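Local coordinates for protein germination-specific N-acetylmuramoyl-L-alanine amidase, Autolysin (Clostridioides difficile, PDB 7RAG) that probably hydrolyses the N-acetylmuramoyl-L-alanine amide bond of peptidoglycan as a zinc-dependent amidase and is allosterically activated by the lipoprotein GerS during spore formation, at residues Lys17-Asp22 and Glu54-Ser59; Asn45-Leu50 and Thr192-Ile197; Lys137-Glu142 and Val172-Gly177. All blocks are in the same frame, centred on the assembly; numbering follows the deposited sequence.

Contact 1: residues Lys17-Asp22 and Glu54-Ser59; sequences KTIILD and ELIESS
Asp22 OD1, at the far end of the strand whose Ile19 and Leu21 meet Ile56, is gripped by two groups, Arg93 NH1 through a salt bridge and Thr66 OG1 through a hydrogen bond; OD2 of the same side chain is bonded to Ser107 OG. These bonds satisfy a buried carboxylate, probably charged beside Arg93, that lies beyond a purely apolar interface. There Leu21 and Ile56 reach toward each other tip to tip: Leu21 CD2 lies 4.0 Å from Ile56 CD1, and Leu21 CD1 lies 4.2 Å from that same methyl. Ile19 adds its own terminal methyl, CD1, at 4.3 Å from Ile56 CD1. One delta methyl of the helix thus meets two residues of the strand. It gets there because Ile56 carries CG1 beside its backbone N and anti to its carbonyl carbon (chi1 -71°), with the chain extended to CD1. Alternation puts Ile19 and Leu21 on the helix side, with Thr18 pointing away; apolar branched side chains suit a buried place with no polar partner across the contact. Glu54 is hydrogen-bonded to His63 of one lipoprotein chain and His40 of another. Strand 18-23, helix 41-58 and strand 62-65 form a beta-alpha-beta unit, in which Ile56 and Leu21 also rest on Val63, while strand 104-111 packs against Leu21 through Val106 and helix 191-211 meets Ile19 through Ile205.

Contact 2: residues Asn45-Leu50 and Thr192-Ile197; sequences NLAITL and TYQEKI
The carboxamide of Gln194 has the CB methyl of Ala47 above its plane, on one side of it and outward of the oxygen: Ala47 CB is 3.2 Å from Gln194 OE1 but 3.7 Å from Gln194 CD. At the nitrogen end, NE2 is hydrogen-bonded to Leu188 O, which helps to set the rotation of the amide and leaves OE1 turned to the methyl. An extended chain beyond CG, itself held beside the backbone N (chi1 -59°), carries the amide out to Ala47. Glutamine suits this position because its methylenes are apolar enough to pack and its buried tip can still be satisfied. Alanine, for its part, takes up so little room that the helices come close, with the CA atoms of Ile48 and Gln194 5.4 Å apart.

Helix 41-58 and helix 191-211 lie against the same face of the central sheet of this alpha/beta amidase fold, and the short segments here pass within 8.7 Å, axis to axis, at a crossing angle of -54°. Nearer the helix backbone, Ile48 CG1 meets the aliphatic part of Gln194, 3.9 Å from Gln194 CB, the two side chains crossing at about a right angle. With its other branch Ile48 meets Ile197, CG2 to CG2, also at 3.9 Å, the two side chains crossing obliquely. A branched residue can serve both neighbours in this way.

Within helix 41-58, Asn45 O accepts from Thr49 twice, its N and its OG1 arriving from opposite faces of the carbonyl plane. Thr49 OG1 lies 2.7 Å from Asn45 O and stands 39° out of that plane. Asn45 ND2 is bonded to Gly24 O, and its side chain touches the zinc ligand His25.

Contact 3: residues Lys137-Glu142 and Val172-Gly177; sequences KCIQEE and VLIECG
Ile139 and Ile174 make the tight part of this contact: the branch methyl Ile139 CG2 approaches Ile174 CD1 to 3.5 Å, the two side chains crossing at about a right angle. The second branch of Ile139 is packed less closely. Its CD1 is 4.0 Å from Val172 CG2; with Val172 CG1 beside the backbone N (chi1 -55°), CG2 is left between the backbone N and the carbonyl carbon, and this is the methyl that Ile139 meets. Having two branches lets one helical isoleucine straddle two strand residues, Val172 and Ile174, which both point toward the helix because they alternate along the strand.

Lys137 and Glu141 occupy the solvent side of the helix, where long charged chains can be exposed. Gln140, though buried, turns its amide to strand 122-126 and Ala121 just before it. Thr123 also touches both isoleucines, and Ile201 of helix 191-211 covers Ile174 further.

Across the two segments everything that meets is methyl against methyl, so between 137-142 and 172-177 the contact rests on shape and burial of hydrocarbon, the polar bonds of Gln140 going instead to Thr123 OG1 through OE1 and to Ala121 O through NE2.

Overall arrangement
All three contacts pack helices onto one face of the central sheet or onto each other. Contacts 1 and 2 share helix 41-58, lie 13 Å apart between centres and touch where Leu21 CB meets Thr49 CG2. Contact 3, its centre also 13 Å from that of contact 2, meets it at Cys176 SG, beside Ile48 and Ile197. Contacts 1 and 3, with centres 16 Å apart, share the sheet without touching. Along the chain contacts 1 and 2 interleave and contact 3 falls within contact 2, so helix 191-211, the last, packs back against helix 41-58, an early one. The side chains of Ile48 and Ile174 are each about 11 Å from the zinc ion held by His25, Glu41 and His109, packing behind the site without lining it.

Contact 1: residues Lys17-Asp22 and Glu54-Ser59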
# COMPACT_ATOMS: atom_id res chain seq x y z
N LYS B 17 19.09 -5.86 13.42
CA LYS B 17 20.08 -4.86 13.73
C LYS B 17 20.31 -4.80 15.23
O LYS B 17 19.44 -5.16 16.03
CB LYS B 17 19.65 -3.51 13.19
CG LYS B 17 19.63 -3.48 11.70
CD LYS B 17 21.04 -3.68 11.15
CE LYS B 17 21.24 -2.97 9.82
NZ LYS B 17 22.69 -2.63 9.58
N THR B 18 21.52 -4.38 15.60
CA THR B 18 21.86 -4.07 16.98
C THR B 18 22.25 -2.60 17.03
O THR B 18 23.10 -2.15 16.26
CB THR B 18 22.98 -4.98 17.49
OG1 THR B 18 22.54 -6.35 17.40
CG2 THR B 18 23.30 -4.69 18.96
N ILE B 19 21.60 -1.85 17.92
CA ILE B 19 21.64 -0.40 17.96
C ILE B 19 22.08 0.06 19.34
O ILE B 19 21.53 -0.40 20.35
CB ILE B 19 20.26 0.19 17.60
CG1 ILE B 19 19.82 -0.39 16.26
CG2 ILE B 19 20.32 1.70 17.53
CD1 ILE B 19 18.84 0.47 15.52
N ILE B 20 23.06 0.95 19.39
CA ILE B 20 23.48 1.55 20.66
C ILE B 20 22.71 2.83 20.85
O ILE B 20 22.77 3.73 20.00
CB ILE B 20 24.99 1.82 20.69
CG1 ILE B 20 25.79 0.55 20.47
CG2 ILE B 20 25.37 2.39 22.05
CD1 ILE B 20 27.18 0.81 19.82
N LEU B 21 21.97 2.91 21.97
CA LEU B 21 21.32 4.12 22.44
C LEU B 21 22.04 4.65 23.68
O LEU B 21 22.20 3.92 24.67
CB LEU B 21 19.85 3.88 22.76
CG LEU B 21 19.04 3.18 21.67
CD1 LEU B 21 17.57 3.02 22.16
CD2 LEU B 21 19.11 3.88 20.30
N ASP B 22 22.44 5.92 23.64
CA ASP B 22 23.23 6.60 24.66
C ASP B 22 22.43 7.78 25.18
O ASP B 22 22.30 8.80 24.49
CB ASP B 22 24.58 7.04 24.09
CG ASP B 22 25.38 7.98 25.02
OD1 ASP B 22 25.70 7.57 26.17
OD2 ASP B 22 25.71 9.13 24.60
N GLU B 54 12.19 0.81 23.68
CA GLU B 54 10.99 -0.02 23.54
C GLU B 54 10.54 -0.12 22.08
O GLU B 54 10.21 -1.21 21.60
CB GLU B 54 9.88 0.52 24.44
CG GLU B 54 10.13 0.20 25.87
CD GLU B 54 9.09 0.77 26.81
OE1 GLU B 54 8.18 1.50 26.33
OE2 GLU B 54 9.19 0.47 28.03
N LEU B 55 10.55 1.01 21.36
CA LEU B 55 10.17 0.97 19.94
C LEU B 55 11.05 -0.01 19.16
O LEU B 55 10.56 -0.84 18.40
CB LEU B 55 10.26 2.36 19.31
CG LEU B 55 9.13 3.30 19.76
CD1 LEU B 55 9.43 4.74 19.36
CD2 LEU B 55 7.79 2.84 19.21
N ILE B 56 12.36 0.08 19.35
CA ILE B 56 13.27 -0.72 18.54
C ILE B 56 13.18 -2.19 18.91
O ILE B 56 13.14 -3.06 18.03
CB ILE B 56 14.70 -0.18 18.68
CG1 ILE B 56 14.84 1.18 17.97
CG2 ILE B 56 15.74 -1.22 18.19
CD1 ILE B 56 16.09 1.99 18.42
N GLU B 57 13.19 -2.50 20.21
CA GLU B 57 13.16 -3.90 20.61
C GLU B 57 11.85 -4.56 20.22
O GLU B 57 11.85 -5.74 19.83
CB GLU B 57 13.40 -4.02 22.11
CG GLU B 57 14.77 -3.52 22.54
CD GLU B 57 15.22 -4.03 23.91
OE1 GLU B 57 14.35 -4.31 24.78
OE2 GLU B 57 16.47 -4.16 24.11
N SER B 58 10.72 -3.85 20.33
CA SER B 58 9.46 -4.47 19.95
C SER B 58 9.36 -4.72 18.46
O SER B 58 8.50 -5.49 18.03
CB SER B 58 8.25 -3.64 20.43
OG SER B 58 8.25 -2.34 19.88
N SER B 59 10.25 -4.11 17.67
CA SER B 59 10.40 -4.31 16.23
C SER B 59 11.49 -5.31 15.86
O SER B 59 11.89 -5.37 14.70
CB SER B 59 10.74 -2.99 15.54
OG SER B 59 9.64 -2.13 15.54

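Contact 2: residues Asn45-Leu50 and Thr192-Ile197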
# COMPACT_ATOMS: atom_id res chain seq x y z
N ASN B 45 16.75 12.89 28.66
CA ASN B 45 17.51 12.02 27.76
C ASN B 45 17.20 10.56 28.05
O ASN B 45 16.95 9.77 27.13
CB ASN B 45 19.01 12.26 27.91
CG ASN B 45 19.44 13.62 27.43
OD1 ASN B 45 18.69 14.35 26.80
ND2 ASN B 45 20.68 13.96 27.73
N LEU B 46 17.23 10.18 29.34
CA LEU B 46 16.95 8.81 29.72
C LEU B 46 15.53 8.43 29.33
O LEU B 46 15.29 7.32 28.84
CB LEU B 46 17.16 8.62 31.22
CG LEU B 46 16.87 7.24 31.83
CD1 LEU B 46 17.86 6.20 31.28
CD2 LEU B 46 16.91 7.28 33.36
N ALA B 47 14.57 9.34 29.53
CA ALA B 47 13.18 9.02 29.22
C ALA B 47 13.01 8.75 27.72
O ALA B 47 12.42 7.73 27.33
CB ALA B 47 12.26 10.15 29.68
N ILE B 48 13.51 9.66 26.87
CA ILE B 48 13.39 9.47 25.43
C ILE B 48 14.12 8.21 24.99
O ILE B 48 13.59 7.41 24.21
CB ILE B 48 13.90 10.71 24.66
CG1 ILE B 48 13.05 11.93 25.00
CG2 ILE B 48 13.86 10.45 23.17
CD1 ILE B 48 13.76 13.22 24.76
N THR B 49 15.33 8.00 25.50
CA THR B 49 16.09 6.81 25.16
C THR B 49 15.36 5.52 25.52
O THR B 49 15.41 4.55 24.76
CB THR B 49 17.45 6.87 25.86
OG1 THR B 49 18.16 8.05 25.45
CG2 THR B 49 18.25 5.63 25.55
N LEU B 50 14.68 5.48 26.68
CA LEU B 50 13.96 4.27 27.04
C LEU B 50 12.69 4.08 26.21
O LEU B 50 12.33 2.94 25.88
CB LEU B 50 13.66 4.24 28.54
CG LEU B 50 14.94 4.08 29.37
CD1 LEU B 50 14.63 4.19 30.83
CD2 LEU B 50 15.71 2.78 29.08
N THR B 192 4.20 12.40 26.81
CA THR B 192 3.65 12.17 25.48
C THR B 192 4.51 12.81 24.40
O THR B 192 4.70 12.24 23.32
CB THR B 192 2.22 12.68 25.40
OG1 THR B 192 1.52 12.25 26.57
CG2 THR B 192 1.54 12.11 24.18
N TYR B 193 5.04 14.00 24.68
CA TYR B 193 5.95 14.61 23.73
C TYR B 193 7.21 13.78 23.59
O TYR B 193 7.73 13.60 22.48
CB TYR B 193 6.26 16.04 24.16
CG TYR B 193 6.90 16.90 23.08
CD1 TYR B 193 6.15 17.39 22.03
CD2 TYR B 193 8.25 17.24 23.15
CE1 TYR B 193 6.72 18.18 21.07
CE2 TYR B 193 8.83 18.03 22.17
CZ TYR B 193 8.06 18.49 21.14
OH TYR B 193 8.62 19.29 20.17
N GLN B 194 7.72 13.26 24.71
CA GLN B 194 8.88 12.40 24.65
C GLN B 194 8.62 11.18 23.78
O GLN B 194 9.49 10.77 22.99
CB GLN B 194 9.29 11.97 26.05
CG GLN B 194 9.62 13.14 26.97
CD GLN B 194 9.85 12.70 28.40
OE1 GLN B 194 9.56 11.55 28.74
NE2 GLN B 194 10.38 13.59 29.23
N GLU B 195 7.42 10.60 23.88
CA GLU B 195 7.10 9.45 23.04
C GLU B 195 7.03 9.84 21.56
O GLU B 195 7.46 9.07 20.69
CB GLU B 195 5.80 8.80 23.49
CG GLU B 195 5.90 8.17 24.85
CD GLU B 195 4.58 7.59 25.33
OE1 GLU B 195 3.55 7.72 24.63
OE2 GLU B 195 4.57 6.99 26.43
N LYS B 196 6.49 11.02 21.27
CA LYS B 196 6.46 11.50 19.89
C LYS B 196 7.88 11.59 19.30
O LYS B 196 8.13 11.16 18.17
CB LYS B 196 5.77 12.86 19.86
CG LYS B 196 5.14 13.27 18.55
CD LYS B 196 3.95 14.21 18.81
CE LYS B 196 3.22 14.60 17.51
NZ LYS B 196 1.98 15.40 17.76
N ILE B 197 8.81 12.15 20.08
CA ILE B 197 10.20 12.26 19.62
C ILE B 197 10.80 10.89 19.38
O ILE B 197 11.48 10.64 18.38
CB ILE B 197 11.03 13.06 20.64
CG1 ILE B 197 10.65 14.53 20.59
CG2 ILE B 197 12.54 12.81 20.40
CD1 ILE B 197 11.23 15.32 21.71

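Contact 3: residues Lys137-Glu142 and Val172-Gly177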
# COMPACT_ATOMS: atom_id res chain seq x y z
N LYS B 137 20.05 12.69 8.21
CA LYS B 137 19.03 13.32 7.38
C LYS B 137 17.69 12.62 7.53
O LYS B 137 16.64 13.27 7.61
CB LYS B 137 19.47 13.33 5.91
CG LYS B 137 20.57 14.31 5.56
CD LYS B 137 20.81 14.33 4.05
CE LYS B 137 21.85 15.35 3.64
NZ LYS B 137 21.93 15.54 2.14
N CYS B 138 17.69 11.28 7.55
CA CYS B 138 16.44 10.55 7.75
C CYS B 138 15.79 10.94 9.08
O CYS B 138 14.58 11.22 9.14
CB CYS B 138 16.70 9.04 7.73
SG CYS B 138 17.11 8.38 6.10
N ILE B 139 16.58 10.99 10.14
CA ILE B 139 16.02 11.32 11.44
C ILE B 139 15.55 12.77 11.48
O ILE B 139 14.49 13.07 12.04
CB ILE B 139 17.03 11.00 12.54
CG1 ILE B 139 17.19 9.49 12.63
CG2 ILE B 139 16.60 11.62 13.84
CD1 ILE B 139 18.43 9.07 13.34
N GLN B 140 16.31 13.69 10.88
CA GLN B 140 15.90 15.10 10.89
C GLN B 140 14.61 15.30 10.12
O GLN B 140 13.73 16.05 10.55
CB GLN B 140 17.01 15.98 10.32
CG GLN B 140 16.78 17.46 10.56
CD GLN B 140 16.78 17.83 12.03
OE1 GLN B 140 17.68 17.43 12.77
NE2 GLN B 140 15.79 18.60 12.45
N GLU B 141 14.46 14.63 8.97
CA GLU B 141 13.21 14.68 8.22
C GLU B 141 12.03 14.17 9.06
O GLU B 141 10.96 14.78 9.07
CB GLU B 141 13.33 13.86 6.94
CG GLU B 141 13.69 14.66 5.70
CD GLU B 141 14.55 13.85 4.75
OE1 GLU B 141 14.58 12.60 4.91
OE2 GLU B 141 15.21 14.46 3.86
N GLU B 142 12.22 13.06 9.78
CA GLU B 142 11.12 12.57 10.63
C GLU B 142 10.86 13.50 11.81
O GLU B 142 9.71 13.67 12.23
CB GLU B 142 11.39 11.16 11.12
CG GLU B 142 11.48 10.17 10.00
CD GLU B 142 10.34 10.31 9.03
OE1 GLU B 142 9.18 10.16 9.47
OE2 GLU B 142 10.60 10.58 7.84
N VAL B 172 25.10 9.08 15.09
CA VAL B 172 24.44 10.38 15.08
C VAL B 172 24.15 10.81 16.51
O VAL B 172 23.94 9.99 17.41
CB VAL B 172 23.13 10.38 14.27
CG1 VAL B 172 23.37 9.88 12.86
CG2 VAL B 172 22.09 9.52 14.97
N LEU B 173 24.14 12.12 16.69
CA LEU B 173 23.71 12.74 17.94
C LEU B 173 22.43 13.50 17.67
O LEU B 173 22.33 14.19 16.66
CB LEU B 173 24.78 13.69 18.47
CG LEU B 173 24.33 14.55 19.67
CD1 LEU B 173 24.59 13.76 20.90
CD2 LEU B 173 25.03 15.91 19.74
N ILE B 174 21.46 13.39 18.57
CA ILE B 174 20.21 14.13 18.44
C ILE B 174 20.03 15.00 19.66
O ILE B 174 19.91 14.50 20.79
CB ILE B 174 19.01 13.19 18.27
CG1 ILE B 174 19.32 12.11 17.24
CG2 ILE B 174 17.80 13.98 17.84
CD1 ILE B 174 18.18 11.24 16.99
N GLU B 175 19.99 16.32 19.45
CA GLU B 175 19.62 17.29 20.47
C GLU B 175 18.15 17.60 20.30
O GLU B 175 17.76 18.33 19.38
CB GLU B 175 20.47 18.54 20.37
CG GLU B 175 21.89 18.26 20.72
CD GLU B 175 22.73 19.50 20.87
OE1 GLU B 175 22.22 20.61 20.55
OE2 GLU B 175 23.90 19.34 21.30
N CYS B 176 17.33 17.05 21.19
CA CYS B 176 15.90 16.95 20.95
C CYS B 176 15.18 18.28 21.03
O CYS B 176 14.13 18.43 20.40
CB CYS B 176 15.30 15.94 21.91
SG CYS B 176 16.11 14.34 21.71
N GLY B 177 15.71 19.24 21.78
CA GLY B 177 15.09 20.55 21.92
C GLY B 177 15.96 21.39 22.82
O GLY B 177 17.04 20.95 23.25